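Local structure of transglutaminase-like domain-containing protein (Streptococcus suis, 4XZ7) at residues V224-A238 with V256-S268. The protein probably acts as a transglutaminase and antiphagocytic virulence factor, this chain being the piece that holds its transglutaminase-like domain. Sequence-based numbering, arbitrary orientation.
Sequences VANHTTYDWEAANKA and VTERQKAMCVGFS
V256 meets T228 CG2 and V224 CG1 where a short parallel strand pair, 229-230 with 261-262, links helices 213-227 and 232-239 to helices 255-259 and 264-277 of the papain-like transglutaminase core. R259, its chain extended from CG to NE, makes a salt bridge through NH2 to D231 OD2 (3.5 Å), a long, weak hydrogen bond with OD2 at the guanidinium edge and the carboxylate and guanidinium planes 42° apart; its NH1 also donates to K261 O. The strand ladder begins as T229 N donates to Q260 O (3.0 Å). K261 lies alongside T229, CG against T229 CG2; its extended chain brings CE near D231 CG, while NZ stays beyond salt-bridge distance of OD1. A262 N then binds T229 O almost head-on (2.9 Å), and D231 N returns to A262 O from above the carbonyl plane (3.0 Å). M263, bent at chi3 (53°), lays SD against A234 CB (3.5 Å) and CE against A235 and A238, on the helix whose A234 N is capped by D231 OD1. C264, its CB near Y230 OH, begins helix 264-277 and touches H295 of strand 294-302, probably its catalytic partner. F267 fits between V224, T228 and Y230: CD1 meets V224 CG1, CZ meets T228 CB, and CE2 lies at the edge of the tyrosine ring, 3.7 Å from Y230 CD1.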
loop_
_atom_site.group_PDB
_atom_site.type_symbol
_atom_site.label_atom_id
_atom_site.label_comp_id
_atom_site.label_asym_id
_atom_site.label_seq_id
_atom_site.Cartn_x
_atom_site.Cartn_y
_atom_site.Cartn_z
ATOM N N VAL B 224 30.283 -6.763 -0.959
ATOM C CA VAL B 224 28.836 -6.598 -0.949
ATOM C C VAL B 224 28.180 -7.820 -1.572
ATOM O O VAL B 224 27.232 -8.358 -1.011
ATOM C CB VAL B 224 28.396 -5.341 -1.686
ATOM C CG1 VAL B 224 26.870 -5.368 -1.950
ATOM C CG2 VAL B 224 28.782 -4.130 -0.876
ATOM N N ALA B 225 28.714 -8.285 -2.704
ATOM C CA ALA B 225 28.188 -9.499 -3.340
ATOM C C ALA B 225 28.237 -10.707 -2.406
ATOM O O ALA B 225 27.410 -11.612 -2.517
ATOM C CB ALA B 225 28.959 -9.806 -4.625
ATOM N N ASN B 226 29.215 -10.726 -1.497
ATOM C CA ASN B 226 29.357 -11.834 -0.548
ATOM C C ASN B 226 28.575 -11.687 0.754
ATOM O O ASN B 226 28.568 -12.608 1.571
ATOM C CB ASN B 226 30.841 -12.057 -0.212
ATOM C CG ASN B 226 31.572 -12.835 -1.304
ATOM O OD1 ASN B 226 30.941 -13.468 -2.157
ATOM N ND2 ASN B 226 32.904 -12.773 -1.295
ATOM N N HIS B 227 27.915 -10.548 0.964
ATOM C CA HIS B 227 27.143 -10.394 2.202
ATOM C C HIS B 227 25.725 -9.856 2.014
ATOM O O HIS B 227 25.054 -9.476 2.980
ATOM C CB HIS B 227 27.915 -9.501 3.178
ATOM C CG HIS B 227 29.131 -10.167 3.734
ATOM N ND1 HIS B 227 30.397 -9.943 3.232
ATOM C CD2 HIS B 227 29.264 -11.113 4.694
ATOM C CE1 HIS B 227 31.261 -10.698 3.884
ATOM N NE2 HIS B 227 30.599 -11.422 4.771
ATOM N N THR B 228 25.273 -9.849 0.769
ATOM C CA THR B 228 23.929 -9.425 0.440
ATOM C C THR B 228 23.232 -10.506 -0.368
ATOM O O THR B 228 23.781 -10.987 -1.336
ATOM C CB THR B 228 23.959 -8.141 -0.354
ATOM O OG1 THR B 228 24.832 -7.215 0.302
ATOM C CG2 THR B 228 22.558 -7.564 -0.482
ATOM N N THR B 229 22.022 -10.885 0.024
ATOM C CA THR B 229 21.263 -11.865 -0.749
ATOM C C THR B 229 20.714 -11.246 -2.041
ATOM O O THR B 229 20.125 -10.168 -2.008
ATOM C CB THR B 229 20.098 -12.434 0.087
ATOM O OG1 THR B 229 20.635 -13.222 1.157
ATOM C CG2 THR B 229 19.183 -13.284 -0.758
ATOM N N TYR B 230 20.938 -11.899 -3.177
ATOM C CA TYR B 230 20.226 -11.522 -4.397
ATOM C C TYR B 230 18.780 -12.053 -4.355
ATOM O O TYR B 230 18.544 -13.239 -4.109
ATOM C CB TYR B 230 20.932 -12.041 -5.663
ATOM C CG TYR B 230 20.470 -11.263 -6.884
ATOM C CD1 TYR B 230 20.957 -9.987 -7.124
ATOM C CD2 TYR B 230 19.502 -11.772 -7.749
ATOM C CE1 TYR B 230 20.527 -9.237 -8.195
ATOM C CE2 TYR B 230 19.052 -11.018 -8.843
ATOM C CZ TYR B 230 19.579 -9.748 -9.053
ATOM O OH TYR B 230 19.181 -8.963 -10.114
ATOM N N ASP B 231 17.814 -11.190 -4.617
ATOM C CA ASP B 231 16.422 -11.589 -4.462
ATOM C C ASP B 231 15.935 -12.312 -5.703
ATOM O O ASP B 231 15.278 -11.714 -6.556
ATOM C CB ASP B 231 15.529 -10.381 -4.170
ATOM C CG ASP B 231 14.132 -10.791 -3.703
ATOM O OD1 ASP B 231 13.762 -11.963 -3.889
ATOM O OD2 ASP B 231 13.402 -9.945 -3.151
ATOM N N TRP B 232 16.255 -13.604 -5.795
ATOM C CA TRP B 232 15.877 -14.410 -6.944
ATOM C C TRP B 232 14.365 -14.351 -7.284
ATOM O O TRP B 232 13.994 -14.203 -8.455
ATOM C CB TRP B 232 16.339 -15.867 -6.716
ATOM C CG TRP B 232 17.819 -15.923 -6.514
ATOM C CD1 TRP B 232 18.488 -16.215 -5.353
ATOM C CD2 TRP B 232 18.818 -15.615 -7.483
ATOM N NE1 TRP B 232 19.848 -16.141 -5.554
ATOM C CE2 TRP B 232 20.076 -15.772 -6.856
ATOM C CE3 TRP B 232 18.779 -15.246 -8.836
ATOM C CZ2 TRP B 232 21.270 -15.554 -7.526
ATOM C CZ3 TRP B 232 19.972 -15.038 -9.506
ATOM C CH2 TRP B 232 21.198 -15.190 -8.853
ATOM N N GLU B 233 13.505 -14.443 -6.272
ATOM C CA GLU B 233 12.046 -14.414 -6.474
ATOM C C GLU B 233 11.554 -13.116 -7.112
ATOM O O GLU B 233 10.790 -13.120 -8.087
ATOM C CB GLU B 233 11.333 -14.602 -5.141
ATOM C CG GLU B 233 11.515 -15.958 -4.523
ATOM C CD GLU B 233 10.308 -16.834 -4.745
ATOM O OE1 GLU B 233 10.420 -17.814 -5.516
ATOM O OE2 GLU B 233 9.246 -16.532 -4.156
ATOM N N ALA B 234 11.988 -11.998 -6.554
ATOM C CA ALA B 234 11.574 -10.705 -7.080
ATOM C C ALA B 234 12.117 -10.490 -8.491
ATOM O O ALA B 234 11.430 -9.918 -9.327
ATOM C CB ALA B 234 12.018 -9.593 -6.160
ATOM N N ALA B 235 13.343 -10.944 -8.763
ATOM C CA ALA B 235 13.918 -10.761 -10.099
ATOM C C ALA B 235 13.111 -11.584 -11.112
ATOM O O ALA B 235 12.825 -11.139 -12.231
ATOM C CB ALA B 235 15.387 -11.168 -10.125
ATOM N N ASN B 236 12.758 -12.788 -10.684
ATOM C CA ASN B 236 11.908 -13.687 -11.441
ATOM C C ASN B 236 10.592 -13.008 -11.833
ATOM O O ASN B 236 10.236 -12.942 -13.010
ATOM C CB ASN B 236 11.642 -14.946 -10.619
ATOM C CG ASN B 236 11.742 -16.204 -11.439
ATOM O OD1 ASN B 236 12.750 -16.918 -11.383
ATOM N ND2 ASN B 236 10.695 -16.490 -12.215
ATOM N N LYS B 237 9.879 -12.481 -10.845
ATOM C CA LYS B 237 8.618 -11.803 -11.137
ATOM C C LYS B 237 8.815 -10.534 -11.968
ATOM O O LYS B 237 7.947 -10.149 -12.749
ATOM C CB LYS B 237 7.874 -11.470 -9.841
ATOM C CG LYS B 237 7.691 -12.666 -8.904
ATOM C CD LYS B 237 7.317 -13.970 -9.621
ATOM C CE LYS B 237 7.512 -15.202 -8.703
ATOM N NZ LYS B 237 8.919 -15.327 -8.186
ATOM N N ALA B 238 9.956 -9.877 -11.825
ATOM C CA ALA B 238 10.169 -8.653 -12.594
ATOM C C ALA B 238 10.434 -8.944 -14.075
ATOM O O ALA B 238 10.049 -8.143 -14.925
ATOM C CB ALA B 238 11.313 -7.829 -12.004
ATOM N N VAL B 256 20.437 -2.996 0.125
ATOM C CA VAL B 256 21.562 -3.824 0.564
ATOM C C VAL B 256 22.003 -3.436 1.973
ATOM O O VAL B 256 22.546 -4.259 2.705
ATOM C CB VAL B 256 22.766 -3.807 -0.440
ATOM C CG1 VAL B 256 22.461 -3.003 -1.685
ATOM C CG2 VAL B 256 24.106 -3.435 0.228
ATOM N N THR B 257 21.697 -2.211 2.383
ATOM C CA THR B 257 22.181 -1.708 3.661
ATOM C C THR B 257 21.328 -2.160 4.849
ATOM O O THR B 257 21.852 -2.715 5.802
ATOM C CB THR B 257 22.254 -0.178 3.652
ATOM O OG1 THR B 257 21.089 0.362 3.007
ATOM C CG2 THR B 257 23.505 0.279 2.917
ATOM N N GLU B 258 20.023 -1.904 4.789
ATOM C CA GLU B 258 19.089 -2.302 5.839
ATOM C C GLU B 258 18.535 -3.707 5.654
ATOM O O GLU B 258 18.514 -4.525 6.579
ATOM C CB GLU B 258 17.912 -1.323 5.898
ATOM C CG GLU B 258 18.350 0.102 6.205
ATOM C CD GLU B 258 17.179 1.041 6.426
ATOM O OE1 GLU B 258 16.006 0.633 6.258
ATOM O OE2 GLU B 258 17.443 2.204 6.768
ATOM N N ARG B 259 18.059 -3.976 4.449
ATOM C CA ARG B 259 17.358 -5.223 4.183
ATOM C C ARG B 259 18.327 -6.384 3.960
ATOM O O ARG B 259 17.986 -7.540 4.213
ATOM C CB ARG B 259 16.453 -5.027 2.974
ATOM C CG ARG B 259 15.523 -6.160 2.633
ATOM C CD ARG B 259 14.674 -5.684 1.490
ATOM N NE ARG B 259 13.627 -6.622 1.112
ATOM C CZ ARG B 259 13.593 -7.265 -0.048
ATOM N NH1 ARG B 259 14.563 -7.070 -0.935
ATOM N NH2 ARG B 259 12.585 -8.086 -0.332
ATOM N N GLN B 260 19.521 -6.063 3.465
ATOM C CA GLN B 260 20.555 -7.045 3.131
ATOM C C GLN B 260 20.086 -8.029 2.059
ATOM O O GLN B 260 20.571 -9.157 1.955
ATOM C CB GLN B 260 21.003 -7.788 4.390
ATOM C CG GLN B 260 21.414 -6.862 5.531
ATOM C CD GLN B 260 22.129 -7.599 6.641
ATOM O OE1 GLN B 260 21.526 -8.380 7.366
ATOM N NE2 GLN B 260 23.432 -7.368 6.762
ATOM N N LYS B 261 19.142 -7.575 1.248
ATOM C CA LYS B 261 18.566 -8.389 0.202
ATOM C C LYS B 261 18.183 -7.420 -0.892
ATOM O O LYS B 261 17.465 -6.441 -0.645
ATOM C CB LYS B 261 17.350 -9.167 0.707
ATOM C CG LYS B 261 16.809 -10.229 -0.237
ATOM C CD LYS B 261 15.609 -10.915 0.431
ATOM C CE LYS B 261 15.111 -12.110 -0.344
ATOM N NZ LYS B 261 13.818 -12.541 0.236
ATOM N N ALA B 262 18.659 -7.678 -2.102
ATOM C CA ALA B 262 18.584 -6.650 -3.127
ATOM C C ALA B 262 18.643 -7.221 -4.536
ATOM O O ALA B 262 18.998 -8.391 -4.738
ATOM C CB ALA B 262 19.711 -5.629 -2.923
ATOM N N MET B 263 18.256 -6.404 -5.476
ATOM C CA MET B 263 18.425 -6.649 -6.869
ATOM C C MET B 263 19.379 -5.653 -7.470
ATOM O O MET B 263 19.909 -4.869 -6.768
ATOM C CB MET B 263 17.097 -6.584 -7.564
ATOM C CG MET B 263 16.331 -7.825 -7.354
ATOM S SD MET B 263 14.620 -7.760 -7.723
ATOM C CE MET B 263 14.535 -7.133 -9.347
ATOM N N CYS B 264 19.548 -5.714 -8.772
ATOM C CA CYS B 264 20.573 -4.969 -9.475
ATOM C C CYS B 264 20.636 -3.460 -9.200
ATOM O O CYS B 264 21.680 -2.951 -8.969
ATOM C CB CYS B 264 20.589 -5.270 -10.987
ATOM S SG CYS B 264 19.166 -4.742 -11.935
ATOM N N VAL B 265 19.505 -2.788 -9.227
ATOM C CA VAL B 265 19.473 -1.388 -8.957
ATOM C C VAL B 265 19.922 -1.132 -7.538
ATOM O O VAL B 265 20.678 -0.253 -7.321
ATOM C CB VAL B 265 18.118 -0.732 -9.255
ATOM C CG1 VAL B 265 18.119 0.710 -8.805
ATOM C CG2 VAL B 265 17.818 -0.803 -10.734
ATOM N N GLY B 266 19.485 -1.948 -6.598
ATOM C CA GLY B 266 19.961 -1.795 -5.231
ATOM C C GLY B 266 21.470 -1.899 -5.106
ATOM O O GLY B 266 22.135 -0.974 -4.633
ATOM N N PHE B 267 22.017 -3.035 -5.534
ATOM C CA PHE B 267 23.471 -3.202 -5.596
ATOM C C PHE B 267 24.188 -2.012 -6.237
ATOM O O PHE B 267 25.159 -1.509 -5.695
ATOM C CB PHE B 267 23.826 -4.455 -6.381
ATOM C CG PHE B 267 23.742 -5.727 -5.591
ATOM C CD1 PHE B 267 24.889 -6.290 -5.047
ATOM C CD2 PHE B 267 22.530 -6.389 -5.440
ATOM C CE1 PHE B 267 24.826 -7.483 -4.347
ATOM C CE2 PHE B 267 22.452 -7.587 -4.739
ATOM C CZ PHE B 267 23.600 -8.141 -4.196
ATOM N N SER B 268 23.709 -1.571 -7.395
ATOM C CA SER B 268 24.372 -0.510 -8.155
ATOM C C SER B 268 24.267 0.852 -7.460
ATOM O O SER B 268 25.189 1.672 -7.538
ATOM C CB SER B 268 23.792 -0.412 -9.573
ATOM O OG SER B 268 23.912 -1.649 -10.278
HETATM O O HOH W 1 23.932 -6.368 2.662
HETATM O O HOH W 2 21.178 -11.693 3.512
#